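Local coordinates for bacteriocin immunity protein (Pseudomonas aeruginosa, PDB 6W0V) that probably protects its producer by binding the nuclease domain of pyocin S8 and blocking its DNase activity, at residues B[16-19]-B[23-26]; B[47-52]-B[62-67]; B[51-54]-B[58-61]. The protein carries 1 engineered substitution. One frame throughout, in Å; residues are numbered along the deposited sequence.

Contact 1 (B[16-19]-B[23-26]); sequences ISEL and SFSS
Phe24 reaches back from the loop after helix 9-21 and sets the far end of its ring against Glu18 and Leu19, in the last turn of that helix. Its CE2 lies 3.6 Å from the backbone O of Glu18, while CZ meets Glu18 CB at 3.8 Å. Leu19 adds a methyl group, with CD2 placed 3.9 Å from Phe24 CE2; both this methyl and the Glu18 carbonyl oxygen approach the ring obliquely. These are van der Waals contacts, and the two segments share no hydrogen bond. Glu18 and Phe24 run across each other at about a right angle, yet the carboxylate and ring planes are nearly parallel, 15° apart, with the carboxylate displaced beyond the ring's rim. Glu18 OE1 lies past that rim, 3.9 Å from both Phe24 CZ and Phe24 CE1.

Two features put these groups in place. The Glu18 chain is extended beyond CG (chi2 -171°), and its OE1 forms a salt bridge with Arg22, one turn farther on, which would be expected to hold the carboxylate near the ring. Phe24 has its CG anti to its own carbonyl carbon (chi1 -69°), and the bond to CB already points at the helix. Val33 of helix 27-41 touches both Glu18 and Leu19, and Arg30 of the same helix touches Phe24. On the partner side, Asp76 of the pyocin S8 chain accepts a hydrogen bond from the Phe24 backbone N through OD2, and Leu78 of that chain packs on Phe24.

Two residues beyond Phe24, Ser26 is the N-cap of helix 27-41, its OG bonded to Glu29 N. The whole is a helix-loop-helix connection in a small all-helical immunity protein, in which an aromatic loop residue packs back on the preceding helix at the nuclease interface.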
loop_
_atom_site.group_PDB
_atom_site.type_symbol
_atom_site.label_atom_id
_atom_site.label_comp_id
_atom_site.label_asym_id
_atom_site.label_seq_id
_atom_site.Cartn_x
_atom_site.Cartn_y
_atom_site.Cartn_z
ATOM N N ILE B 16 0.404 1.740 15.840
ATOM C CA ILE B 16 -0.334 2.526 14.825
ATOM C C ILE B 16 0.545 3.706 14.432
ATOM O O ILE B 16 0.640 3.998 13.242
ATOM C CB ILE B 16 -1.683 2.998 15.368
ATOM C CG1 ILE B 16 -2.571 1.819 15.762
ATOM C CG2 ILE B 16 -2.349 3.901 14.351
ATOM C CD1 ILE B 16 -3.744 2.211 16.626
ATOM N N SER B 17 1.105 4.383 15.432
ATOM C CA SER B 17 1.933 5.590 15.231
ATOM C C SER B 17 3.074 5.251 14.274
ATOM O O SER B 17 3.344 6.058 13.392
ATOM C CB SER B 17 2.453 6.107 16.523
ATOM O OG SER B 17 3.252 7.257 16.299
ATOM N N GLU B 18 3.676 4.076 14.432
ATOM C CA GLU B 18 4.784 3.622 13.559
ATOM C C GLU B 18 4.367 3.777 12.098
ATOM O O GLU B 18 5.164 4.267 11.315
ATOM C CB GLU B 18 5.150 2.168 13.829
ATOM C CG GLU B 18 5.811 1.961 15.170
ATOM C CD GLU B 18 6.367 0.567 15.373
ATOM O OE1 GLU B 18 7.021 0.066 14.451
ATOM O OE2 GLU B 18 6.146 -0.005 16.447
ATOM N N LEU B 19 3.150 3.371 11.751
ATOM C CA LEU B 19 2.701 3.397 10.337
ATOM C C LEU B 19 2.689 4.829 9.808
ATOM O O LEU B 19 2.932 5.010 8.617
ATOM C CB LEU B 19 1.337 2.732 10.213
ATOM C CG LEU B 19 1.309 1.268 10.636
ATOM C CD1 LEU B 19 -0.082 0.696 10.480
ATOM C CD2 LEU B 19 2.318 0.455 9.833
ATOM N N SER B 23 9.862 4.905 9.305
ATOM C CA SER B 23 10.282 4.366 7.993
ATOM C C SER B 23 10.581 2.876 8.148
ATOM O O SER B 23 11.479 2.504 8.936
ATOM C CB SER B 23 11.433 5.120 7.416
ATOM O OG SER B 23 10.969 6.337 6.864
ATOM N N PHE B 24 9.841 2.058 7.421
ATOM C CA PHE B 24 10.035 0.596 7.416
ATOM C C PHE B 24 11.043 0.256 6.335
ATOM O O PHE B 24 10.960 0.829 5.241
ATOM C CB PHE B 24 8.700 -0.100 7.219
ATOM C CG PHE B 24 7.826 0.061 8.426
ATOM C CD1 PHE B 24 7.991 -0.786 9.503
ATOM C CD2 PHE B 24 6.906 1.088 8.500
ATOM C CE1 PHE B 24 7.196 -0.650 10.623
ATOM C CE2 PHE B 24 6.116 1.225 9.627
ATOM C CZ PHE B 24 6.273 0.363 10.685
ATOM N N SER B 25 11.962 -0.637 6.677
ATOM C CA SER B 25 13.055 -1.081 5.783
ATOM C C SER B 25 12.507 -2.002 4.697
ATOM O O SER B 25 13.214 -2.233 3.727
ATOM C CB SER B 25 14.145 -1.750 6.554
ATOM O OG SER B 25 13.660 -2.913 7.202
ATOM N N SER B 26 11.313 -2.544 4.869
ATOM C CA SER B 26 10.742 -3.493 3.891
ATOM C C SER B 26 9.239 -3.535 4.053
ATOM O O SER B 26 8.722 -3.151 5.122
ATOM C CB SER B 26 11.319 -4.866 4.066
ATOM O OG SER B 26 10.876 -5.408 5.305
#

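Contact 2 (B[47-52]-B[62-67]); sequences TDIIFY and EGVLKR
Arg67 crosses from helix 61-74 to the short helix 48-51 and meets Ile49 along most of its length. Its CB points at the opposing segment and touches Ile49 CG1 at 3.5 Å, with Ile49 CD1 close by. Farther out, Arg67 CD lies 3.7 Å from Ile49 CD1, the two side chains lying alongside each other and running in opposite senses. The chain then bends at chi3 (-72°), which brings the guanidinium side-on to Ile49 O. Arg67 NE donates at 3.0 Å to Ile49 O, in the carbonyl plane and on a lone pair, with a bent N-H...O angle of 138°. The bond from Arg67 NH2 to Ile49 O is shorter and straighter, 2.7 Å long and nearly along the C=O axis.

Ile49 O lies only 3° out of the guanidinium plane; held by two nitrogens, the guanidinium should have little freedom to rotate. NH2 also donates weakly to a water that is bonded to Ile50 O, while NH1 is held by Glu58 O. Gly63 O lies over one guanidinium face, 3.3 Å above its plane.

Beside this grip Val64 CG1 packs on Ile50 CG1 at 3.8 Å, and Val64 CG2 fits against Ile49 O at 3.5 Å. Buried arginine and aliphatic packing thus join the short third helix to the last one in the four-helix fold of colicin-type immunity proteins, behind residues such as Tyr52 that bind pyocin S8.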
loop_
_atom_site.group_PDB
_atom_site.type_symbol
_atom_site.label_atom_id
_atom_site.label_comp_id
_atom_site.label_asym_id
_atom_site.label_seq_id
_atom_site.Cartn_x
_atom_site.Cartn_y
_atom_site.Cartn_z
ATOM N N THR B 47 -7.523 -3.384 7.140
ATOM C CA THR B 47 -6.457 -2.388 6.936
ATOM C C THR B 47 -7.059 -1.043 6.551
ATOM O O THR B 47 -6.351 -0.046 6.683
ATOM C CB THR B 47 -5.479 -2.872 5.869
ATOM O OG1 THR B 47 -6.235 -3.210 4.707
ATOM C CG2 THR B 47 -4.673 -4.064 6.335
ATOM N N ASP B 48 -8.307 -1.011 6.090
ATOM C CA ASP B 48 -8.929 0.260 5.654
ATOM C C ASP B 48 -8.938 1.227 6.826
ATOM O O ASP B 48 -8.839 2.417 6.602
ATOM C CB ASP B 48 -10.362 0.072 5.185
ATOM C CG ASP B 48 -10.452 -0.614 3.845
ATOM O OD1 ASP B 48 -9.386 -1.003 3.321
ATOM O OD2 ASP B 48 -11.566 -0.752 3.354
ATOM N N ILE B 49 -9.058 0.693 8.032
ATOM C CA ILE B 49 -9.186 1.535 9.246
ATOM C C ILE B 49 -7.900 2.356 9.404
ATOM O O ILE B 49 -7.952 3.449 9.966
ATOM C CB ILE B 49 -9.513 0.628 10.443
ATOM C CG1 ILE B 49 -10.470 1.321 11.409
ATOM C CG2 ILE B 49 -8.249 0.101 11.097
ATOM C CD1 ILE B 49 -11.861 1.490 10.826
ATOM N N ILE B 50 -6.781 1.868 8.864
ATOM C CA ILE B 50 -5.487 2.591 8.879
ATOM C C ILE B 50 -5.331 3.346 7.564
ATOM O O ILE B 50 -5.015 4.533 7.585
ATOM C CB ILE B 50 -4.328 1.601 9.060
ATOM C CG1 ILE B 50 -4.488 0.783 10.344
ATOM C CG2 ILE B 50 -3.006 2.340 9.009
ATOM C CD1 ILE B 50 -3.637 -0.456 10.374
ATOM N N PHE B 51 -5.472 2.634 6.451
ATOM C CA PHE B 51 -4.989 3.113 5.137
ATOM C C PHE B 51 -6.058 3.863 4.360
ATOM O O PHE B 51 -5.701 4.613 3.467
ATOM C CB PHE B 51 -4.449 1.941 4.333
ATOM C CG PHE B 51 -3.162 1.450 4.919
ATOM C CD1 PHE B 51 -1.964 2.063 4.589
ATOM C CD2 PHE B 51 -3.151 0.429 5.847
ATOM C CE1 PHE B 51 -0.784 1.648 5.178
ATOM C CE2 PHE B 51 -1.966 0.001 6.415
ATOM C CZ PHE B 51 -0.785 0.617 6.082
ATOM N N TYR B 52 -7.328 3.669 4.697
ATOM C CA TYR B 52 -8.453 4.298 3.972
ATOM C C TYR B 52 -9.389 4.934 4.975
ATOM O O TYR B 52 -10.569 4.614 5.005
ATOM C CB TYR B 52 -9.120 3.273 3.064
ATOM C CG TYR B 52 -8.185 2.912 1.955
ATOM C CD1 TYR B 52 -8.142 3.691 0.817
ATOM C CD2 TYR B 52 -7.261 1.899 2.111
ATOM C CE1 TYR B 52 -7.244 3.424 -0.193
ATOM C CE2 TYR B 52 -6.353 1.619 1.110
ATOM C CZ TYR B 52 -6.348 2.387 -0.035
ATOM O OH TYR B 52 -5.470 2.113 -1.030
ATOM N N GLU B 62 -4.226 8.511 16.223
ATOM C CA GLU B 62 -5.354 8.717 17.161
ATOM C C GLU B 62 -6.665 8.292 16.497
ATOM O O GLU B 62 -7.453 7.629 17.160
ATOM C CB GLU B 62 -5.426 10.167 17.623
ATOM C CG GLU B 62 -4.226 10.558 18.447
ATOM C CD GLU B 62 -3.033 11.044 17.654
ATOM O OE1 GLU B 62 -2.016 11.365 18.287
ATOM O OE2 GLU B 62 -3.130 11.103 16.407
ATOM N N GLY B 63 -6.877 8.660 15.227
ATOM C CA GLY B 63 -8.099 8.297 14.488
ATOM C C GLY B 63 -8.182 6.798 14.354
ATOM O O GLY B 63 -9.215 6.207 14.580
ATOM N N VAL B 64 -7.076 6.180 13.980
ATOM C CA VAL B 64 -7.066 4.704 13.830
ATOM C C VAL B 64 -7.420 4.093 15.179
ATOM O O VAL B 64 -8.255 3.202 15.226
ATOM C CB VAL B 64 -5.704 4.189 13.361
ATOM C CG1 VAL B 64 -5.670 2.671 13.400
ATOM C CG2 VAL B 64 -5.342 4.725 11.983
ATOM N N LEU B 65 -6.755 4.556 16.234
ATOM C CA LEU B 65 -6.965 3.995 17.583
ATOM C C LEU B 65 -8.433 4.184 17.942
ATOM O O LEU B 65 -9.045 3.219 18.392
ATOM C CB LEU B 65 -6.053 4.699 18.577
ATOM C CG LEU B 65 -6.175 4.183 20.004
ATOM C CD1 LEU B 65 -5.587 2.786 20.135
ATOM C CD2 LEU B 65 -5.510 5.153 20.963
ATOM N N LYS B 66 -8.969 5.379 17.706
ATOM C CA LYS B 66 -10.397 5.658 17.973
ATOM C C LYS B 66 -11.267 4.685 17.179
ATOM O O LYS B 66 -12.178 4.092 17.727
ATOM C CB LYS B 66 -10.763 7.081 17.570
ATOM C CG LYS B 66 -12.190 7.449 17.937
ATOM C CD LYS B 66 -12.676 8.739 17.351
ATOM C CE LYS B 66 -13.270 8.569 15.973
ATOM N NZ LYS B 66 -14.023 9.772 15.546
ATOM N N ARG B 67 -11.009 4.536 15.887
ATOM C CA ARG B 67 -11.886 3.689 15.050
ATOM C C ARG B 67 -11.851 2.261 15.594
ATOM O O ARG B 67 -12.906 1.603 15.628
ATOM C CB ARG B 67 -11.461 3.802 13.592
ATOM C CG ARG B 67 -11.790 5.166 13.012
ATOM C CD ARG B 67 -11.603 5.166 11.520
ATOM N NE ARG B 67 -10.220 5.132 11.093
ATOM C CZ ARG B 67 -9.400 6.176 11.076
ATOM N NH1 ARG B 67 -9.792 7.353 11.526
ATOM N NH2 ARG B 67 -8.178 6.055 10.593
HETATM O O HOH W 1 -5.855 6.722 9.202
#

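Contact 3 (B[51-54]-B[58-61]); sequences FYPK and EDSP
Pro53 and Asp59 face each other across the loop between helix 48-51 and helix 61-74, their side chains meeting at a slant. The Pro53 bond to CB is directed toward the opposing segment, and CG, the outermost ring carbon, makes the nearest approach, 3.5 Å from Asp59 CG. Pro53 CG is as close to the carboxylate oxygen Asp59 OD1, also at 3.5 Å, and lies 3.7 Å from Asp59 CB. The CG methylene sits over one carboxylate face, almost above Asp59 CG, in a van der Waals contact. Asp59 carries CG anti to its backbone N (chi1 -172°), which turns that face of the carboxylate to the proline, and its OD2 accepts from the backbone N of Lys68 on the pyocin S8 chain.

The backbone at Asp59 is an inverse gamma turn (phi/psi -86/80°), with a weak bond of 3.1 Å from Ser60 N to Glu58 O. The next residue, Ser60, is the N-cap of helix 61-74, its OG bonded to Gly63 N. The contact therefore sits between the exit of helix 48-51 and the start of helix 61-74, with Phe20 of helix 9-21 touching Asp59.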
loop_
_atom_site.group_PDB
_atom_site.type_symbol
_atom_site.label_atom_id
_atom_site.label_comp_id
_atom_site.label_asym_id
_atom_site.label_seq_id
_atom_site.Cartn_x
_atom_site.Cartn_y
_atom_site.Cartn_z
ATOM N N PHE B 51 -5.472 2.634 6.451
ATOM C CA PHE B 51 -4.989 3.113 5.137
ATOM C C PHE B 51 -6.058 3.863 4.360
ATOM O O PHE B 51 -5.701 4.613 3.467
ATOM C CB PHE B 51 -4.449 1.941 4.333
ATOM C CG PHE B 51 -3.162 1.450 4.919
ATOM C CD1 PHE B 51 -1.964 2.063 4.589
ATOM C CD2 PHE B 51 -3.151 0.429 5.847
ATOM C CE1 PHE B 51 -0.784 1.648 5.178
ATOM C CE2 PHE B 51 -1.966 0.001 6.415
ATOM C CZ PHE B 51 -0.785 0.617 6.082
ATOM N N TYR B 52 -7.328 3.669 4.697
ATOM C CA TYR B 52 -8.453 4.298 3.972
ATOM C C TYR B 52 -9.389 4.934 4.975
ATOM O O TYR B 52 -10.569 4.614 5.005
ATOM C CB TYR B 52 -9.120 3.273 3.064
ATOM C CG TYR B 52 -8.185 2.912 1.955
ATOM C CD1 TYR B 52 -8.142 3.691 0.817
ATOM C CD2 TYR B 52 -7.261 1.899 2.111
ATOM C CE1 TYR B 52 -7.244 3.424 -0.193
ATOM C CE2 TYR B 52 -6.353 1.619 1.110
ATOM C CZ TYR B 52 -6.348 2.387 -0.035
ATOM O OH TYR B 52 -5.470 2.113 -1.030
ATOM N N PRO B 53 -8.895 5.908 5.756
ATOM C CA PRO B 53 -9.797 6.710 6.574
ATOM C C PRO B 53 -10.783 7.367 5.598
ATOM O O PRO B 53 -10.351 7.803 4.540
ATOM C CB PRO B 53 -8.862 7.712 7.260
ATOM C CG PRO B 53 -7.675 7.806 6.322
ATOM C CD PRO B 53 -7.511 6.400 5.788
ATOM N N LYS B 54 -12.073 7.380 5.933
ATOM C CA LYS B 54 -13.097 8.061 5.100
ATOM C C LYS B 54 -12.865 9.568 5.234
ATOM O O LYS B 54 -12.128 9.969 6.159
ATOM C CB LYS B 54 -14.524 7.700 5.515
ATOM C CG LYS B 54 -14.755 6.248 5.906
ATOM C CD LYS B 54 -16.117 5.712 5.527
ATOM C CE LYS B 54 -16.052 4.745 4.365
ATOM N NZ LYS B 54 -15.490 3.439 4.781
ATOM N N GLU B 58 -10.491 10.816 10.919
ATOM C CA GLU B 58 -9.179 11.449 11.162
ATOM C C GLU B 58 -8.096 10.497 10.670
ATOM O O GLU B 58 -8.023 9.348 11.116
ATOM C CB GLU B 58 -8.957 11.809 12.624
ATOM C CG GLU B 58 -7.730 12.672 12.798
ATOM C CD GLU B 58 -7.535 13.206 14.200
ATOM O OE1 GLU B 58 -6.745 12.604 14.951
ATOM O OE2 GLU B 58 -8.160 14.221 14.521
ATOM N N ASP B 59 -7.288 10.988 9.752
ATOM C CA ASP B 59 -6.172 10.202 9.204
ATOM C C ASP B 59 -4.978 10.387 10.141
ATOM O O ASP B 59 -4.133 11.231 9.855
ATOM C CB ASP B 59 -5.915 10.656 7.780
ATOM C CG ASP B 59 -4.923 9.754 7.103
ATOM O OD1 ASP B 59 -4.610 8.704 7.696
ATOM O OD2 ASP B 59 -4.496 10.127 6.028
ATOM N N SER B 60 -4.957 9.670 11.262
ATOM C CA SER B 60 -3.909 9.810 12.307
ATOM C C SER B 60 -3.870 8.569 13.188
ATOM O O SER B 60 -4.804 7.778 13.139
ATOM C CB SER B 60 -4.145 11.054 13.115
ATOM O OG SER B 60 -5.375 10.973 13.812
ATOM N N PRO B 61 -2.781 8.338 13.965
ATOM C CA PRO B 61 -2.687 7.189 14.861
ATOM C C PRO B 61 -3.867 7.293 15.833
ATOM O O PRO B 61 -4.496 6.306 16.092
ATOM C CB PRO B 61 -1.268 7.241 15.473
ATOM C CG PRO B 61 -0.744 8.629 15.142
ATOM C CD PRO B 61 -1.538 9.121 13.949
#

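How the contacts relate
From the N terminus, contact 1 comes first and closes the short turn joining helix 9-21 to helix 27-41. After helix 27-41, contacts 2 and 3 follow in series with it and set out from overlapping segments that share Phe51 and Tyr52. Contact 3 closes the inner loop, 51-54 with 58-61, and nests inside the wider closure of contact 2, 47-52 with 62-67; their centres are about 5 Å apart. Although contact 1 is centred about 15 Å from each, helix 9-21 ties it to both: Ile16 packs on Val64 of contact 2 and Pro61 of contact 3, while Leu19 meets Ile50.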